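Local structure of CT263 (Chlamydia trachomatis, 4QAS) at residues I85-Y91 / I161-Y167; K97-P101 / T123-Y129. The protein probably acts as an MTAN-type nucleosidase that hydrolyses a futalosine-pathway nucleoside during menaquinone synthesis. The protein carries 1 engineered substitution. One frame throughout, in Å; residues are numbered along the deposited sequence. Where two conformers were deposited one is given.

Contact 1. Residues I85-Y91 / I161-Y167. Engineered in segment 161-167: Asn166 (natural residue Asp).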
loop_
_atom_site.group_PDB
_atom_site.type_symbol
_atom_site.label_atom_id
_atom_site.label_comp_id
_atom_site.label_asym_id
_atom_site.label_seq_id
_atom_site.Cartn_x
_atom_site.Cartn_y
_atom_site.Cartn_z
ATOM N N ILE A 85 -22.180 13.108 -4.344
ATOM C CA ILE A 85 -20.835 12.552 -4.187
ATOM C C ILE A 85 -20.691 12.105 -2.736
ATOM O O ILE A 85 -20.697 12.963 -1.840
ATOM C CB ILE A 85 -19.785 13.620 -4.523
ATOM C CG1 ILE A 85 -19.889 14.006 -5.998
ATOM C CG2 ILE A 85 -18.373 13.142 -4.189
ATOM C CD1 ILE A 85 -19.106 15.251 -6.384
ATOM N N PRO A 86 -20.565 10.812 -2.454
ATOM C CA PRO A 86 -20.329 10.394 -1.077
ATOM C C PRO A 86 -18.923 10.797 -0.659
ATOM O O PRO A 86 -18.043 10.977 -1.503
ATOM C CB PRO A 86 -20.465 8.869 -1.136
ATOM C CG PRO A 86 -20.013 8.540 -2.507
ATOM C CD PRO A 86 -20.476 9.677 -3.392
ATOM N N LEU A 87 -18.708 10.963 0.643
ATOM C CA LEU A 87 -17.374 11.224 1.170
ATOM C C LEU A 87 -16.532 9.948 1.259
ATOM O O LEU A 87 -17.039 8.822 1.230
ATOM C CB LEU A 87 -17.453 11.891 2.540
ATOM C CG LEU A 87 -18.255 13.193 2.562
ATOM C CD1 LEU A 87 -18.051 13.876 3.883
ATOM C CD2 LEU A 87 -17.841 14.117 1.430
ATOM N N LEU A 88 -15.209 10.142 1.360
ATOM C CA LEU A 88 -14.251 9.036 1.491
ATOM C C LEU A 88 -14.236 8.150 0.259
ATOM O O LEU A 88 -13.914 6.959 0.343
ATOM C CB LEU A 88 -14.468 8.212 2.762
ATOM C CG LEU A 88 -13.996 8.966 3.996
ATOM C CD1 LEU A 88 -14.605 8.362 5.240
ATOM C CD2 LEU A 88 -12.488 8.928 4.091
ATOM N N LYS A 89 -14.565 8.707 -0.897
ATOM C CA LYS A 89 -14.577 7.976 -2.157
ATOM C C LYS A 89 -13.489 8.528 -3.071
ATOM O O LYS A 89 -13.339 9.744 -3.213
ATOM C CB LYS A 89 -15.932 8.088 -2.841
ATOM C CG LYS A 89 -16.051 7.289 -4.112
ATOM C CD LYS A 89 -17.471 7.152 -4.575
ATOM C CE LYS A 89 -17.535 6.465 -5.903
ATOM N NZ LYS A 89 -17.116 5.048 -5.824
ATOM N N THR A 90 -12.743 7.640 -3.703
ATOM C CA THR A 90 -11.623 8.001 -4.547
ATOM C C THR A 90 -12.071 8.044 -5.997
ATOM O O THR A 90 -12.684 7.093 -6.485
ATOM C CB THR A 90 -10.525 6.964 -4.359
ATOM O OG1 THR A 90 -10.313 6.786 -2.951
ATOM C CG2 THR A 90 -9.270 7.405 -5.071
ATOM N N TYR A 91 -11.765 9.140 -6.674
ATOM C CA TYR A 91 -12.082 9.337 -8.075
ATOM C C TYR A 91 -10.804 9.609 -8.843
ATOM O O TYR A 91 -9.807 10.068 -8.288
ATOM C CB TYR A 91 -12.990 10.553 -8.249
ATOM C CG TYR A 91 -14.349 10.396 -7.658
ATOM C CD1 TYR A 91 -14.616 10.736 -6.343
ATOM C CD2 TYR A 91 -15.410 9.940 -8.438
ATOM C CE1 TYR A 91 -15.878 10.621 -5.819
ATOM C CE2 TYR A 91 -16.687 9.831 -7.921
ATOM C CZ TYR A 91 -16.921 10.164 -6.598
ATOM O OH TYR A 91 -18.179 10.074 -6.023
ATOM N N ILE A 161 -5.783 11.669 -8.789
ATOM C CA ILE A 161 -6.599 10.899 -7.855
ATOM C C ILE A 161 -7.081 11.899 -6.817
ATOM O O ILE A 161 -6.268 12.578 -6.185
ATOM C CB ILE A 161 -5.778 9.817 -7.146
ATOM C CG1 ILE A 161 -5.189 8.836 -8.153
ATOM C CG2 ILE A 161 -6.644 9.076 -6.145
ATOM C CD1 ILE A 161 -4.105 7.918 -7.581
ATOM N N LYS A 162 -8.393 11.996 -6.642
ATOM C CA LYS A 162 -8.957 12.890 -5.645
ATOM C C LYS A 162 -9.940 12.105 -4.795
ATOM O O LYS A 162 -10.828 11.448 -5.322
ATOM C CB LYS A 162 -9.637 14.097 -6.287
ATOM C CG LYS A 162 -8.663 14.962 -7.090
ATOM C CD LYS A 162 -7.776 15.858 -6.230
ATOM C CE LYS A 162 -6.513 16.312 -6.987
ATOM N NZ LYS A 162 -5.801 17.414 -6.321
ATOM N N VAL A 163 -9.775 12.213 -3.478
ATOM C CA VAL A 163 -10.688 11.578 -2.527
ATOM C C VAL A 163 -11.584 12.656 -1.937
ATOM O O VAL A 163 -11.106 13.709 -1.531
ATOM C CB VAL A 163 -9.939 10.787 -1.441
ATOM C CG1 VAL A 163 -9.063 11.651 -0.607
ATOM C CG2 VAL A 163 -10.929 10.024 -0.565
ATOM N N SER A 164 -12.889 12.402 -1.944
ATOM C CA SER A 164 -13.853 13.365 -1.404
ATOM C C SER A 164 -13.683 13.491 0.106
ATOM O O SER A 164 -13.827 12.510 0.856
ATOM C CB SER A 164 -15.257 12.939 -1.780
ATOM O OG SER A 164 -15.444 11.588 -1.479
ATOM N N SER A 165 -13.326 14.695 0.553
ATOM C CA SER A 165 -12.865 14.911 1.907
ATOM C C SER A 165 -13.863 15.594 2.817
ATOM O O SER A 165 -13.683 15.543 4.032
ATOM C CB SER A 165 -11.565 15.714 1.885
ATOM O OG SER A 165 -11.711 16.954 1.233
ATOM N N ASN A 166 -14.882 16.238 2.261
ATOM C CA ASN A 166 -15.821 17.052 3.017
ATOM C C ASN A 166 -16.794 17.650 2.031
ATOM O O ASN A 166 -16.497 17.750 0.832
ATOM C CB ASN A 166 -15.113 18.183 3.747
ATOM C CG ASN A 166 -14.431 19.170 2.803
ATOM O OD1 ASN A 166 -13.334 18.904 2.298
ATOM N ND2 ASN A 166 -15.051 20.320 2.572
ATOM N N TYR A 167 -17.975 18.025 2.526
ATOM C CA TYR A 167 -18.888 18.846 1.757
ATOM C C TYR A 167 -18.490 20.310 1.905
ATOM O O TYR A 167 -17.936 20.727 2.926
ATOM C CB TYR A 167 -20.357 18.601 2.166
ATOM C CG TYR A 167 -20.755 17.206 1.777
ATOM C CD1 TYR A 167 -20.797 16.850 0.427
ATOM C CD2 TYR A 167 -21.019 16.228 2.723
ATOM C CE1 TYR A 167 -21.095 15.572 0.033
ATOM C CE2 TYR A 167 -21.311 14.925 2.338
ATOM C CZ TYR A 167 -21.332 14.604 0.984
ATOM O OH TYR A 167 -21.596 13.296 0.631
#
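Start at Ile85, whose carbonyl O receives the Tyr167 hydroxyl (OH to O 2.7 Å), while its CG2 packs 3.9 Å from Ser164 CB. At Pro86 the backbone does the work again: its O accepts a hydrogen bond from Ser164 OG at 2.7 Å. Leu87 then lays CD2 over one face of the Tyr167 ring, 3.7 Å from the centroid and nearly on the normal, a CH-pi contact on the ring whose hydroxyl is tied to Ile85. Leu88 takes a left-handed backbone conformation (phi 64°, psi 28°), and its N donates to Ser164 O at 2.8 Å. The next residue closes the turn: Lys89 N reaches Ser164 OG at 3.1 Å, and Lys89 O accepts from Ser164 N at 3.0 Å. Ser164 is thus held by backbone and hydroxyl alike, opposite two residues, Leu88 and Lys89. Thr90 enters the regular strand, a non-hydrogen-bonded antiparallel pair with Val163, and its CG2 touches Ile161 CG2 at 3.3 Å. Tyr91 completes the register through two bonds with Lys162, Tyr91 N to Lys162 O at 2.8 Å and Lys162 N to Tyr91 O at 2.9 Å. On its far edge strand 161-167 bonds to strand 71-80, through Gly76 and Ala78. Beyond Ser164 comes the engineered Asn166 (Asp in nature), which touches Gln173 and Leu176; in MTAN relatives an Asp near the end of the corresponding strand serves the active site, so this end probably borders the pocket. Leu88 and Lys89 facing Ser164 form a G1-type beta bulge, opening an antiparallel strand pair within the mixed sheet of the nucleosidase fold.

Contact 2. Residues K97-P101 / T123-Y129; sequences KELTP and TSVRSPY
Two backbone hydrogen bonds set the parallel register: Ser124 N gives to Lys97 O at 2.7 Å, and Leu99 N to Ser124 O at 3.2 Å. Lys97 pairs with Thr123 and Glu98 with Ser124, CA atoms 4.7 and 4.8 Å apart, in extended conformation. Then the chains diverge and water takes over: water 2 donates to Leu99 O (2.7 Å) and accepts from Arg126 N (3.0 Å), standing in for the next direct bond, as where a parallel strand pair frays at its end. Water 1 joins Thr100 OG1 and Arg126 NE, both at 2.9 Å, and Glu98 OE2 at 3.3 Å. Arg126 (phi -67°, psi -44°) turns the chain. On the face of Lys97 and Thr123, Lys97 CE lies 3.3 Å from Thr123 OG1. Leu99 (chi1 t, chi2 p) packs CB 4.0 Å from Val125 CG1 and CD2 3.4 Å from Tyr129 OH. Strand 106-110 flanks 97-99, and strand 139-141 pairs with the far edge of 123-125, where Ser124 OG bonds Asp141 and Phe145 N.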
loop_
_atom_site.group_PDB
_atom_site.type_symbol
_atom_site.label_atom_id
_atom_site.label_comp_id
_atom_site.label_asym_id
_atom_site.label_seq_id
_atom_site.Cartn_x
_atom_site.Cartn_y
_atom_site.Cartn_z
ATOM N N LYS A 97 -10.687 22.343 -14.167
ATOM C CA LYS A 97 -10.932 23.741 -14.512
ATOM C C LYS A 97 -10.369 24.598 -13.395
ATOM O O LYS A 97 -10.656 24.339 -12.224
ATOM C CB LYS A 97 -12.440 24.031 -14.529
ATOM C CG LYS A 97 -13.274 23.412 -15.629
ATOM C CD LYS A 97 -14.712 23.961 -15.581
ATOM C CE LYS A 97 -15.407 23.647 -14.255
ATOM N NZ LYS A 97 -16.818 24.124 -14.189
ATOM N N GLU A 98 -9.606 25.635 -13.732
ATOM C CA GLU A 98 -9.335 26.711 -12.784
ATOM C C GLU A 98 -10.451 27.726 -12.939
ATOM O O GLU A 98 -10.799 28.115 -14.068
ATOM C CB GLU A 98 -7.989 27.375 -13.054
ATOM C CG GLU A 98 -7.612 28.485 -12.049
ATOM C CD GLU A 98 -7.150 27.951 -10.689
ATOM O OE1 GLU A 98 -6.469 26.909 -10.652
ATOM O OE2 GLU A 98 -7.459 28.573 -9.647
ATOM N N LEU A 99 -10.987 28.183 -11.829
ATOM C CA LEU A 99 -12.031 29.184 -11.853
ATOM C C LEU A 99 -11.585 30.370 -11.010
ATOM O O LEU A 99 -11.138 30.198 -9.866
ATOM C CB LEU A 99 -13.325 28.601 -11.294
ATOM C CG LEU A 99 -14.490 29.549 -11.118
ATOM C CD1 LEU A 99 -14.973 30.104 -12.433
ATOM C CD2 LEU A 99 -15.642 28.826 -10.413
ATOM N N THR A 100 -11.748 31.583 -11.571
ATOM C CA THR A 100 -11.511 32.859 -10.899
ATOM C C THR A 100 -12.862 33.472 -10.547
ATOM O O THR A 100 -13.543 34.019 -11.426
ATOM C CB THR A 100 -10.712 33.806 -11.806
ATOM O OG1 THR A 100 -9.444 33.201 -12.074
ATOM C CG2 THR A 100 -10.507 35.161 -11.137
ATOM N N PRO A 101 -13.298 33.430 -9.282
ATOM C CA PRO A 101 -14.674 33.849 -8.983
ATOM C C PRO A 101 -14.948 35.314 -9.259
ATOM O O PRO A 101 -16.089 35.671 -9.590
ATOM C CB PRO A 101 -14.818 33.502 -7.497
ATOM C CG PRO A 101 -13.862 32.377 -7.270
ATOM C CD PRO A 101 -12.683 32.723 -8.147
ATOM N N THR A 123 -12.726 21.170 -10.145
ATOM C CA THR A 123 -12.502 22.600 -10.249
ATOM C C THR A 123 -11.512 22.992 -9.177
ATOM O O THR A 123 -11.652 22.569 -8.031
ATOM C CB THR A 123 -13.791 23.365 -10.045
ATOM O OG1 THR A 123 -14.689 23.024 -11.091
ATOM C CG2 THR A 123 -13.567 24.861 -10.102
ATOM N N SER A 124 -10.530 23.805 -9.555
ATOM C CA SER A 124 -9.504 24.302 -8.647
ATOM C C SER A 124 -9.767 25.769 -8.389
ATOM O O SER A 124 -9.973 26.537 -9.331
ATOM C CB SER A 124 -8.102 24.171 -9.246
ATOM O OG SER A 124 -7.772 22.816 -9.496
ATOM N N VAL A 125 -9.775 26.146 -7.118
ATOM C CA VAL A 125 -9.932 27.542 -6.748
ATOM C C VAL A 125 -8.954 27.873 -5.633
ATOM O O VAL A 125 -8.624 27.020 -4.807
ATOM C CB VAL A 125 -11.374 27.855 -6.320
ATOM C CG1 VAL A 125 -12.318 27.786 -7.523
ATOM C CG2 VAL A 125 -11.792 26.931 -5.233
ATOM N N ARG A 126 -8.519 29.129 -5.606
ATOM C CA ARG A 126 -7.476 29.535 -4.672
ATOM C C ARG A 126 -7.976 29.472 -3.236
ATOM O O ARG A 126 -7.288 28.953 -2.350
ATOM C CB ARG A 126 -6.978 30.933 -5.046
ATOM C CG ARG A 126 -6.421 30.996 -6.474
ATOM C CD ARG A 126 -6.130 32.411 -6.958
ATOM N NE ARG A 126 -7.312 33.057 -7.531
ATOM C CZ ARG A 126 -8.056 33.978 -6.924
ATOM N NH1 ARG A 126 -7.762 34.405 -5.701
ATOM N NH2 ARG A 126 -9.100 34.487 -7.557
ATOM N N SER A 127 -9.152 29.948 -2.998
ATOM C CA SER A 127 -9.766 29.920 -1.683
ATOM C C SER A 127 -10.698 28.723 -1.575
ATOM O O SER A 127 -11.463 28.452 -2.506
ATOM C CB SER A 127 -10.578 31.195 -1.464
ATOM O OG SER A 127 -9.743 32.335 -1.534
ATOM N N PRO A 128 -10.685 27.978 -0.471
ATOM C CA PRO A 128 -11.559 26.805 -0.385
ATOM C C PRO A 128 -13.020 27.216 -0.392
ATOM O O PRO A 128 -13.410 28.222 0.216
ATOM C CB PRO A 128 -11.166 26.151 0.947
ATOM C CG PRO A 128 -9.918 26.847 1.388
ATOM C CD PRO A 128 -9.970 28.208 0.792
ATOM N N TYR A 129 -13.813 26.441 -1.126
ATOM C CA TYR A 129 -15.245 26.660 -1.212
ATOM C C TYR A 129 -15.897 26.244 0.095
ATOM O O TYR A 129 -15.856 25.070 0.476
ATOM C CB TYR A 129 -15.832 25.839 -2.362
ATOM C CG TYR A 129 -16.058 26.611 -3.633
ATOM C CD1 TYR A 129 -17.142 27.450 -3.771
ATOM C CD2 TYR A 129 -15.200 26.485 -4.704
ATOM C CE1 TYR A 129 -17.361 28.157 -4.934
ATOM C CE2 TYR A 129 -15.402 27.180 -5.869
ATOM C CZ TYR A 129 -16.484 28.016 -5.983
ATOM O OH TYR A 129 -16.677 28.707 -7.157
HETATM O O HOH W 1 -7.987 31.786 -10.061
HETATM O O HOH W 2 -9.790 30.943 -7.661
#

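In the fold
Strand 90-99 serves both contacts: its start pairs antiparallel with 161-167 in contact 1, its end parallel with 123-124 in contact 2. Their centres lie about 17 Å apart, and the nearest atoms about 5 Å. Contact 1 is largely buried, most of its polar groups met directly by protein, though Asn166 N lacks a partner; contact 2 is partly exposed near the end of the strand pair, where water fills the widening gap and charged side chains flank it. Along the chain, contact 2 falls between the two segments of contact 1. Asp141, on strand 139-141, reaches both: one carboxylate oxygen bonds Ser124 of contact 2, the other forms a salt bridge with Lys162 of contact 1.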